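Local coordinates for Sys-1 protein (Caenorhabditis elegans, PDB 3C2G) that acts as a beta-catenin in Wnt asymmetry signalling, binding the TCF transcription factor POP-1 directly and activating or repressing its target genes, at residues F144-M149 and I192-F196; N367-H373 and Q429-F434; L409-P414 and L470-F476. The contacts are given in a common frame with arbitrary orientation. Residues are numbered along the deposited sequence.

Interaction 1. Residues F144-M149 and I192-F196; sequences FNCIIM and IIFRF
I148 lies over one face of the F196 ring, its CG1 4.0 Å from the ring centroid and 14° off the ring normal, a CH-pi contact between two α-helices. Both backbones are regular helix, with i to i+4 bonds such as I148 N to F144 O (2.9 Å) and F196 N to I192 O (3.0 Å). Their axes pass 10.5 Å apart at a crossing angle of +40°, N-to-C directions roughly alike, and the register sets N145 beside I192 (CA atoms 6.9 Å apart) and I148 beside F196 (7.4 Å). I148, in the m,t rotamer, is the central residue: its CG2 meets CG2 of I192 (m,m) at 3.6 Å and CD1 of F196 (chi1 t) at 3.8 Å, while its CD1 lies 4.0 Å from CG1 of I193. Beta-branched isoleucines suit such a place, since their two arms fill gaps in different directions. One turn earlier F144 (chi1 m) brings its CG to 3.8 Å from I193 CD1. At the margin side chains can be polar or flexible: N145 OD1 is 4.0 Å from I192 CG1, and the selenium of selenomethionine M149 is 4.4 Å from I192 CG2. No hydrogen bond crosses, as expected of apolar packing between armadillo-domain helices. Helix 154-164 touches F144 and F196, helix 167-174 lies against I193, and helix 251-270 receives I192 and, through D265, a salt bridge from R195.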
loop_
_atom_site.group_PDB
_atom_site.type_symbol
_atom_site.label_atom_id
_atom_site.label_comp_id
_atom_site.label_asym_id
_atom_site.label_seq_id
_atom_site.Cartn_x
_atom_site.Cartn_y
_atom_site.Cartn_z
ATOM N N PHE A 144 0.464 4.362 27.837
ATOM C CA PHE A 144 0.344 3.467 26.690
ATOM C C PHE A 144 1.262 3.900 25.561
ATOM O O PHE A 144 2.007 3.097 25.022
ATOM C CB PHE A 144 -1.082 3.441 26.184
ATOM C CG PHE A 144 -1.969 2.509 26.928
ATOM C CD1 PHE A 144 -1.750 1.145 26.886
ATOM C CD2 PHE A 144 -3.052 2.989 27.648
ATOM C CE1 PHE A 144 -2.588 0.266 27.578
ATOM C CE2 PHE A 144 -3.902 2.114 28.335
ATOM C CZ PHE A 144 -3.666 0.750 28.298
ATOM N N ASN A 145 1.219 5.186 25.230
ATOM C CA ASN A 145 2.093 5.742 24.217
ATOM C C ASN A 145 3.562 5.507 24.524
ATOM O O ASN A 145 4.301 5.091 23.656
ATOM C CB ASN A 145 1.818 7.234 24.001
ATOM C CG ASN A 145 2.615 7.806 22.840
ATOM O OD1 ASN A 145 2.395 7.448 21.683
ATOM N ND2 ASN A 145 3.560 8.683 23.147
ATOM N N CYS A 146 3.980 5.749 25.761
ATOM C CA CYS A 146 5.380 5.550 26.146
ATOM C C CYS A 146 5.857 4.107 26.064
ATOM O O CYS A 146 6.963 3.856 25.598
ATOM C CB CYS A 146 5.626 6.059 27.550
ATOM S SG CYS A 146 5.793 7.818 27.633
ATOM N N ILE A 147 5.037 3.165 26.525
ATOM C CA ILE A 147 5.405 1.750 26.444
ATOM C C ILE A 147 5.448 1.269 24.991
ATOM O O ILE A 147 6.386 0.579 24.591
ATOM C CB ILE A 147 4.467 0.840 27.265
ATOM C CG1 ILE A 147 4.496 1.227 28.746
ATOM C CG2 ILE A 147 4.875 -0.621 27.118
ATOM C CD1 ILE A 147 3.390 0.583 29.554
ATOM N N ILE A 148 4.441 1.647 24.206
ATOM C CA ILE A 148 4.352 1.201 22.817
ATOM C C ILE A 148 5.447 1.814 21.946
ATOM O O ILE A 148 6.006 1.140 21.094
ATOM C CB ILE A 148 2.950 1.432 22.212
ATOM C CG1 ILE A 148 1.944 0.506 22.889
ATOM C CG2 ILE A 148 2.968 1.183 20.703
ATOM C CD1 ILE A 148 0.504 0.876 22.663
HETATM N N MSE A 149 5.765 3.081 22.172
HETATM C CA MSE A 149 6.828 3.712 21.410
HETATM C C MSE A 149 8.186 3.356 21.991
HETATM O O MSE A 149 9.195 3.421 21.300
HETATM C CB MSE A 149 6.652 5.233 21.355
HETATM C CG MSE A 149 5.376 5.728 20.637
HETATM SE SE MSE A 149 4.932 4.833 18.926
HETATM C CE MSE A 149 6.600 5.157 17.923
ATOM N N ILE A 192 -2.611 4.619 18.173
ATOM C CA ILE A 192 -1.382 3.889 18.514
ATOM C C ILE A 192 -1.689 2.503 19.083
ATOM O O ILE A 192 -1.097 1.519 18.658
ATOM C CB ILE A 192 -0.508 4.701 19.494
ATOM C CG1 ILE A 192 -0.132 6.064 18.880
ATOM C CG2 ILE A 192 0.737 3.923 19.889
ATOM C CD1 ILE A 192 0.607 5.987 17.524
ATOM N N ILE A 193 -2.654 2.434 19.995
ATOM C CA ILE A 193 -3.037 1.191 20.649
ATOM C C ILE A 193 -3.720 0.204 19.693
ATOM O O ILE A 193 -3.366 -0.973 19.664
ATOM C CB ILE A 193 -3.938 1.462 21.886
ATOM C CG1 ILE A 193 -3.179 2.302 22.915
ATOM C CG2 ILE A 193 -4.411 0.158 22.502
ATOM C CD1 ILE A 193 -4.056 3.106 23.826
ATOM N N PHE A 194 -4.703 0.675 18.929
ATOM C CA PHE A 194 -5.309 -0.131 17.866
ATOM C C PHE A 194 -4.252 -0.670 16.909
ATOM O O PHE A 194 -4.206 -1.862 16.636
ATOM C CB PHE A 194 -6.367 0.655 17.095
ATOM C CG PHE A 194 -7.746 0.505 17.649
ATOM C CD1 PHE A 194 -8.335 -0.754 17.750
ATOM C CD2 PHE A 194 -8.463 1.612 18.065
ATOM C CE1 PHE A 194 -9.616 -0.915 18.275
ATOM C CE2 PHE A 194 -9.749 1.465 18.590
ATOM C CZ PHE A 194 -10.325 0.196 18.695
ATOM N N ARG A 195 -3.374 0.197 16.439
ATOM C CA ARG A 195 -2.318 -0.247 15.554
ATOM C C ARG A 195 -1.527 -1.377 16.200
ATOM O O ARG A 195 -1.206 -2.368 15.550
ATOM C CB ARG A 195 -1.398 0.918 15.200
ATOM C CG ARG A 195 -0.270 0.558 14.249
ATOM C CD ARG A 195 0.601 1.770 13.940
ATOM N NE ARG A 195 1.623 1.457 12.947
ATOM C CZ ARG A 195 1.466 1.612 11.637
ATOM N NH1 ARG A 195 0.323 2.081 11.150
ATOM N NH2 ARG A 195 2.455 1.299 10.808
ATOM N N PHE A 196 -1.245 -1.226 17.491
ATOM C CA PHE A 196 -0.370 -2.117 18.221
ATOM C C PHE A 196 -0.973 -3.506 18.445
ATOM O O PHE A 196 -0.284 -4.502 18.271
ATOM C CB PHE A 196 0.034 -1.448 19.549
ATOM C CG PHE A 196 0.915 -2.298 20.428
ATOM C CD1 PHE A 196 2.258 -2.499 20.113
ATOM C CD2 PHE A 196 0.397 -2.887 21.581
ATOM C CE1 PHE A 196 3.075 -3.290 20.924
ATOM C CE2 PHE A 196 1.209 -3.668 22.411
ATOM C CZ PHE A 196 2.553 -3.872 22.076
#

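Interaction 2. Residues N367-H373 and Q429-F434; sequences NAIFLLH and QQVCKF
Apolar contacts centre on I369 (m,t), whose CD1 lies 4.1 Å from V431 CG2 and whose CG2 is 3.9 Å from F434 CE2; L372 CB meets F434 CZ at 4.0 Å. The F434 ring offers its face to the edge of H373 (chi1 t) in a T-shaped pair, centroids 5.6 Å apart, planes at 88°. Q430 (m,t), buried and with the largest covered area, carries its amide to the start of helix 368-377, where first-turn NH groups lack intrahelical acceptors: OE1 accepts a hydrogen bond from F370 N (3.1 Å, 161°). Residues 429-432 are helical; CA atoms of F370 and Q430 lie 5.1 Å apart, those of H373 and F434 6.9 Å. N367 (phi 70°) is C-prime of the Schellman motif ending the preceding helix. At the polar edge K433 lays its aliphatic chain over two rings, CD 3.8 Å from the F370 centroid and CE 3.9 Å from that of H373, while NZ salt-bridges E436. In this armadillo domain, helix 388-409 backs I369, L372, V431 and F434.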
loop_
_atom_site.group_PDB
_atom_site.type_symbol
_atom_site.label_atom_id
_atom_site.label_comp_id
_atom_site.label_asym_id
_atom_site.label_seq_id
_atom_site.Cartn_x
_atom_site.Cartn_y
_atom_site.Cartn_z
ATOM N N ASN A 367 -11.763 12.196 -20.688
ATOM C CA ASN A 367 -10.461 12.332 -21.340
ATOM C C ASN A 367 -9.333 11.556 -20.674
ATOM O O ASN A 367 -8.177 11.961 -20.738
ATOM C CB ASN A 367 -10.064 13.815 -21.488
ATOM C CG ASN A 367 -10.589 14.440 -22.781
ATOM O OD1 ASN A 367 -11.491 13.899 -23.435
ATOM N ND2 ASN A 367 -10.018 15.582 -23.159
ATOM N N ALA A 368 -9.664 10.439 -20.039
ATOM C CA ALA A 368 -8.655 9.662 -19.330
ATOM C C ALA A 368 -7.454 9.340 -20.223
ATOM O O ALA A 368 -6.315 9.451 -19.785
ATOM C CB ALA A 368 -9.258 8.386 -18.753
ATOM N N ILE A 369 -7.706 8.971 -21.478
ATOM C CA ILE A 369 -6.615 8.583 -22.377
ATOM C C ILE A 369 -5.694 9.758 -22.675
ATOM O O ILE A 369 -4.470 9.630 -22.599
ATOM C CB ILE A 369 -7.110 7.870 -23.669
ATOM C CG1 ILE A 369 -7.827 6.573 -23.297
ATOM C CG2 ILE A 369 -5.935 7.550 -24.586
ATOM C CD1 ILE A 369 -8.821 6.065 -24.322
ATOM N N PHE A 370 -6.272 10.910 -22.978
ATOM C CA PHE A 370 -5.478 12.117 -23.119
ATOM C C PHE A 370 -4.581 12.345 -21.889
ATOM O O PHE A 370 -3.407 12.689 -22.021
ATOM C CB PHE A 370 -6.390 13.324 -23.317
ATOM C CG PHE A 370 -5.925 14.256 -24.383
ATOM C CD1 PHE A 370 -6.554 14.268 -25.631
ATOM C CD2 PHE A 370 -4.846 15.122 -24.152
ATOM C CE1 PHE A 370 -6.127 15.128 -26.636
ATOM C CE2 PHE A 370 -4.402 15.989 -25.151
ATOM C CZ PHE A 370 -5.049 15.996 -26.398
ATOM N N LEU A 371 -5.140 12.152 -20.697
ATOM C CA LEU A 371 -4.419 12.412 -19.467
ATOM C C LEU A 371 -3.232 11.489 -19.279
ATOM O O LEU A 371 -2.169 11.938 -18.836
ATOM C CB LEU A 371 -5.353 12.334 -18.256
ATOM C CG LEU A 371 -4.697 12.562 -16.891
ATOM C CD1 LEU A 371 -4.114 13.952 -16.810
ATOM C CD2 LEU A 371 -5.691 12.336 -15.791
ATOM N N LEU A 372 -3.404 10.212 -19.617
ATOM C CA LEU A 372 -2.281 9.274 -19.630
ATOM C C LEU A 372 -1.133 9.780 -20.488
ATOM O O LEU A 372 0.030 9.651 -20.113
ATOM C CB LEU A 372 -2.705 7.906 -20.147
ATOM C CG LEU A 372 -3.888 7.225 -19.476
ATOM C CD1 LEU A 372 -4.214 5.946 -20.224
ATOM C CD2 LEU A 372 -3.610 6.961 -17.996
ATOM N N HIS A 373 -1.461 10.349 -21.642
ATOM C CA HIS A 373 -0.454 10.872 -22.549
ATOM C C HIS A 373 0.311 12.026 -21.906
ATOM O O HIS A 373 1.527 12.115 -22.023
ATOM C CB HIS A 373 -1.099 11.306 -23.876
ATOM C CG HIS A 373 -0.123 11.855 -24.863
ATOM N ND1 HIS A 373 0.264 13.182 -24.875
ATOM C CD2 HIS A 373 0.571 11.252 -25.857
ATOM C CE1 HIS A 373 1.148 13.369 -25.836
ATOM N NE2 HIS A 373 1.348 12.216 -26.452
ATOM N N GLN A 429 -8.954 10.231 -31.370
ATOM C CA GLN A 429 -7.908 11.255 -31.257
ATOM C C GLN A 429 -7.042 11.063 -30.003
ATOM O O GLN A 429 -5.847 11.343 -30.020
ATOM C CB GLN A 429 -8.444 12.701 -31.387
ATOM C CG GLN A 429 -9.452 13.163 -30.333
ATOM C CD GLN A 429 -9.499 14.698 -30.174
ATOM O OE1 GLN A 429 -9.606 15.454 -31.155
ATOM N NE2 GLN A 429 -9.432 15.158 -28.925
ATOM N N GLN A 430 -7.646 10.563 -28.935
ATOM C CA GLN A 430 -6.907 10.280 -27.709
ATOM C C GLN A 430 -5.902 9.140 -27.937
ATOM O O GLN A 430 -4.708 9.292 -27.693
ATOM C CB GLN A 430 -7.867 9.971 -26.544
ATOM C CG GLN A 430 -8.712 11.168 -26.039
ATOM C CD GLN A 430 -9.659 10.779 -24.897
ATOM O OE1 GLN A 430 -9.224 10.476 -23.780
ATOM N NE2 GLN A 430 -10.959 10.772 -25.181
ATOM N N VAL A 431 -6.376 8.015 -28.458
ATOM C CA VAL A 431 -5.498 6.882 -28.709
ATOM C C VAL A 431 -4.379 7.206 -29.709
ATOM O O VAL A 431 -3.253 6.724 -29.557
ATOM C CB VAL A 431 -6.298 5.655 -29.152
ATOM C CG1 VAL A 431 -5.377 4.519 -29.582
ATOM C CG2 VAL A 431 -7.222 5.198 -28.021
ATOM N N CYS A 432 -4.673 8.030 -30.712
ATOM C CA CYS A 432 -3.706 8.302 -31.784
ATOM C C CYS A 432 -2.565 9.201 -31.343
ATOM O O CYS A 432 -1.509 9.231 -31.965
ATOM C CB CYS A 432 -4.402 8.905 -33.006
ATOM S SG CYS A 432 -5.360 7.697 -33.944
ATOM N N LYS A 433 -2.779 9.944 -30.272
ATOM C CA LYS A 433 -1.694 10.698 -29.655
ATOM C C LYS A 433 -0.500 9.801 -29.300
ATOM O O LYS A 433 0.643 10.254 -29.337
ATOM C CB LYS A 433 -2.195 11.415 -28.406
ATOM C CG LYS A 433 -3.031 12.641 -28.700
ATOM C CD LYS A 433 -2.831 13.695 -27.617
ATOM C CE LYS A 433 -1.600 14.560 -27.889
ATOM N NZ LYS A 433 -1.844 15.524 -29.008
ATOM N N PHE A 434 -0.767 8.533 -28.983
ATOM C CA PHE A 434 0.290 7.601 -28.602
ATOM C C PHE A 434 1.232 7.170 -29.725
ATOM O O PHE A 434 2.264 6.553 -29.444
ATOM C CB PHE A 434 -0.260 6.390 -27.824
ATOM C CG PHE A 434 -0.521 6.684 -26.368
ATOM C CD1 PHE A 434 0.470 6.487 -25.416
ATOM C CD2 PHE A 434 -1.748 7.189 -25.953
ATOM C CE1 PHE A 434 0.226 6.769 -24.060
ATOM C CE2 PHE A 434 -1.992 7.473 -24.605
ATOM C CZ PHE A 434 -1.007 7.258 -23.657
#

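Interaction 3. Residues L409-P414 and L470-F476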
loop_
_atom_site.group_PDB
_atom_site.type_symbol
_atom_site.label_atom_id
_atom_site.label_comp_id
_atom_site.label_asym_id
_atom_site.label_seq_id
_atom_site.Cartn_x
_atom_site.Cartn_y
_atom_site.Cartn_z
ATOM N N LEU A 409 -7.454 -0.486 -24.845
ATOM C CA LEU A 409 -7.275 -0.873 -26.245
ATOM C C LEU A 409 -7.930 -2.208 -26.606
ATOM O O LEU A 409 -8.215 -2.456 -27.768
ATOM C CB LEU A 409 -5.798 -0.836 -26.653
ATOM C CG LEU A 409 -5.110 0.535 -26.611
ATOM C CD1 LEU A 409 -3.586 0.441 -26.746
ATOM C CD2 LEU A 409 -5.688 1.486 -27.647
HETATM N N MSE A 410 -8.191 -3.037 -25.604
HETATM C CA MSE A 410 -8.887 -4.309 -25.794
HETATM C C MSE A 410 -10.215 -4.141 -26.525
HETATM O O MSE A 410 -10.496 -4.868 -27.483
HETATM C CB MSE A 410 -9.123 -4.983 -24.444
HETATM C CG MSE A 410 -7.878 -5.071 -23.582
HETATM SE SE MSE A 410 -6.795 -6.684 -23.862
HETATM C CE MSE A 410 -6.658 -6.768 -25.821
HETATM N N MSE A 411 -11.010 -3.169 -26.074
HETATM C CA MSE A 411 -12.298 -2.822 -26.682
HETATM C C MSE A 411 -12.311 -2.876 -28.209
HETATM O O MSE A 411 -13.255 -3.364 -28.808
HETATM C CB MSE A 411 -12.712 -1.408 -26.266
HETATM C CG MSE A 411 -13.045 -1.225 -24.794
HETATM SE SE MSE A 411 -13.232 0.685 -24.341
HETATM C CE MSE A 411 -14.662 1.189 -25.600
ATOM N N TRP A 412 -11.253 -2.371 -28.829
ATOM C CA TRP A 412 -11.290 -2.016 -30.239
ATOM C C TRP A 412 -10.530 -2.947 -31.159
ATOM O O TRP A 412 -10.481 -2.716 -32.366
ATOM C CB TRP A 412 -10.780 -0.593 -30.418
ATOM C CG TRP A 412 -11.552 0.373 -29.632
ATOM C CD1 TRP A 412 -12.895 0.569 -29.679
ATOM C CD2 TRP A 412 -11.044 1.287 -28.657
ATOM N NE1 TRP A 412 -13.259 1.549 -28.801
ATOM C CE2 TRP A 412 -12.142 2.013 -28.159
ATOM C CE3 TRP A 412 -9.764 1.568 -28.160
ATOM C CZ2 TRP A 412 -12.005 3.005 -27.191
ATOM C CZ3 TRP A 412 -9.630 2.555 -27.200
ATOM C CH2 TRP A 412 -10.745 3.261 -26.723
ATOM N N ILE A 413 -9.935 -3.987 -30.594
ATOM C CA ILE A 413 -9.216 -4.956 -31.399
ATOM C C ILE A 413 -10.159 -6.112 -31.727
ATOM O O ILE A 413 -10.773 -6.687 -30.819
ATOM C CB ILE A 413 -7.910 -5.412 -30.718
ATOM C CG1 ILE A 413 -7.023 -4.189 -30.453
ATOM C CG2 ILE A 413 -7.157 -6.408 -31.596
ATOM C CD1 ILE A 413 -5.945 -4.396 -29.432
ATOM N N PRO A 414 -10.307 -6.421 -33.034
ATOM C CA PRO A 414 -11.206 -7.461 -33.547
ATOM C C PRO A 414 -11.044 -8.796 -32.836
ATOM O O PRO A 414 -10.007 -9.439 -32.963
ATOM C CB PRO A 414 -10.789 -7.595 -35.024
ATOM C CG PRO A 414 -9.491 -6.833 -35.152
ATOM C CD PRO A 414 -9.596 -5.750 -34.138
ATOM N N LEU A 470 -0.632 -3.870 -28.772
ATOM C CA LEU A 470 -2.035 -3.479 -28.859
ATOM C C LEU A 470 -2.290 -2.266 -29.756
ATOM O O LEU A 470 -3.263 -2.248 -30.512
ATOM C CB LEU A 470 -2.611 -3.238 -27.470
ATOM C CG LEU A 470 -2.602 -4.446 -26.534
ATOM C CD1 LEU A 470 -3.159 -4.069 -25.154
ATOM C CD2 LEU A 470 -3.358 -5.630 -27.136
ATOM N N LEU A 471 -1.433 -1.250 -29.667
ATOM C CA LEU A 471 -1.556 -0.088 -30.540
ATOM C C LEU A 471 -1.513 -0.495 -32.013
ATOM O O LEU A 471 -2.334 -0.045 -32.801
ATOM C CB LEU A 471 -0.481 0.950 -30.250
ATOM C CG LEU A 471 -0.761 1.862 -29.060
ATOM C CD1 LEU A 471 0.508 2.609 -28.660
ATOM C CD2 LEU A 471 -1.913 2.831 -29.327
ATOM N N LEU A 472 -0.579 -1.372 -32.366
ATOM C CA LEU A 472 -0.380 -1.748 -33.761
ATOM C C LEU A 472 -1.461 -2.695 -34.260
ATOM O O LEU A 472 -1.601 -2.872 -35.454
ATOM C CB LEU A 472 1.010 -2.347 -33.998
ATOM C CG LEU A 472 2.247 -1.497 -33.692
ATOM C CD1 LEU A 472 3.470 -2.343 -33.873
ATOM C CD2 LEU A 472 2.362 -0.233 -34.538
ATOM N N ARG A 473 -2.232 -3.285 -33.357
ATOM C CA ARG A 473 -3.332 -4.160 -33.752
ATOM C C ARG A 473 -4.657 -3.416 -33.755
ATOM O O ARG A 473 -5.707 -3.999 -34.017
ATOM C CB ARG A 473 -3.415 -5.364 -32.829
ATOM C CG ARG A 473 -2.411 -6.443 -33.152
ATOM C CD ARG A 473 -2.306 -7.445 -32.026
ATOM N NE ARG A 473 -3.496 -8.281 -31.929
ATOM C CZ ARG A 473 -3.843 -8.981 -30.848
ATOM N NH1 ARG A 473 -3.082 -8.945 -29.751
ATOM N NH2 ARG A 473 -4.956 -9.717 -30.868
ATOM N N THR A 474 -4.600 -2.124 -33.456
ATOM C CA THR A 474 -5.779 -1.270 -33.416
ATOM C C THR A 474 -5.986 -0.666 -34.805
ATOM O O THR A 474 -5.139 0.084 -35.283
ATOM C CB THR A 474 -5.597 -0.164 -32.357
ATOM O OG1 THR A 474 -5.513 -0.767 -31.066
ATOM C CG2 THR A 474 -6.740 0.787 -32.367
ATOM N N PRO A 475 -7.115 -0.992 -35.448
ATOM C CA PRO A 475 -7.408 -0.683 -36.858
ATOM C C PRO A 475 -7.246 0.792 -37.240
ATOM O O PRO A 475 -6.640 1.084 -38.267
ATOM C CB PRO A 475 -8.875 -1.108 -37.012
ATOM C CG PRO A 475 -9.062 -2.168 -35.986
ATOM C CD PRO A 475 -8.231 -1.712 -34.808
ATOM N N PHE A 476 -7.767 1.707 -36.429
ATOM C CA PHE A 476 -7.695 3.132 -36.762
ATOM C C PHE A 476 -6.352 3.791 -36.464
ATOM O O PHE A 476 -6.160 4.959 -36.783
ATOM C CB PHE A 476 -8.797 3.913 -36.056
ATOM C CG PHE A 476 -8.684 3.901 -34.564
ATOM C CD1 PHE A 476 -7.865 4.816 -33.909
ATOM C CD2 PHE A 476 -9.404 2.978 -33.809
ATOM C CE1 PHE A 476 -7.766 4.799 -32.519
ATOM C CE2 PHE A 476 -9.313 2.971 -32.421
ATOM C CZ PHE A 476 -8.497 3.879 -31.777
#
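Three aliphatic residues, I413, L409 and L470, bury the largest areas in this contact: 84, 80 and 71 Å². I413 follows the turn after helix 388-409 and has an extended backbone (phi/psi -94/126°). Its CD1 packs 3.7 Å from L470 CD2 and 3.6 Å from L470 O, its CG2 sits 3.7 Å from R473 O, and its CG1 is 3.8 Å from T474 OG1. A branched apolar chain suits this place, where it covers the last turn of helix 457-472. T474 OG1 donates to L470 O (2.8 Å); its proton is used within its own segment, so the hydroxyl can sit beside apolar I413. L409, one turn before I413 in the sequence, places CD1 3.9 Å from both L470 CB and L471 CD2. L470 extends CD2 to the selenomethionine M410, 3.7 Å from its CE, a long flexible side chain that also packs on an acidic side chain of the bound POP-1 peptide. Beyond this core both segments run on in loops, where P414 CD is 4.1 Å from P475 CG, and W412 CB lies 4.3 Å from F476 CE2 near the plane of the F476 ring. No hydrogen bond joins the segments. The contact ties the turn and loop after helix 388-409 to the C-terminal end of helix 457-472, across the two armadillo-domain helices between them in sequence; helix 425-432 packs on L409, W412 and F476, and helix 515-535 takes L472 and R473.

Overall arrangement
All three contacts are partly buried and join parts of one all-helical armadillo array, but interaction 1 stands apart from the other two. It lies on the other side of the chain's centre, its centre 48 Å from that of interaction 2 and 54 Å from that of interaction 3. Interactions 2 and 3 are neighbours, centres 14 Å apart, with segments alternating along the sequence; V431 of the former packs on L409, W412 and F476 of the latter, so helix 425-432 is shared ground. Their chemistry differs: interaction 1 is helix against helix and apolar, interaction 2 adds aromatic rings, a lysine and a helix-start hydrogen bond, and interaction 3 joins helix ends and loops near the bound peptide.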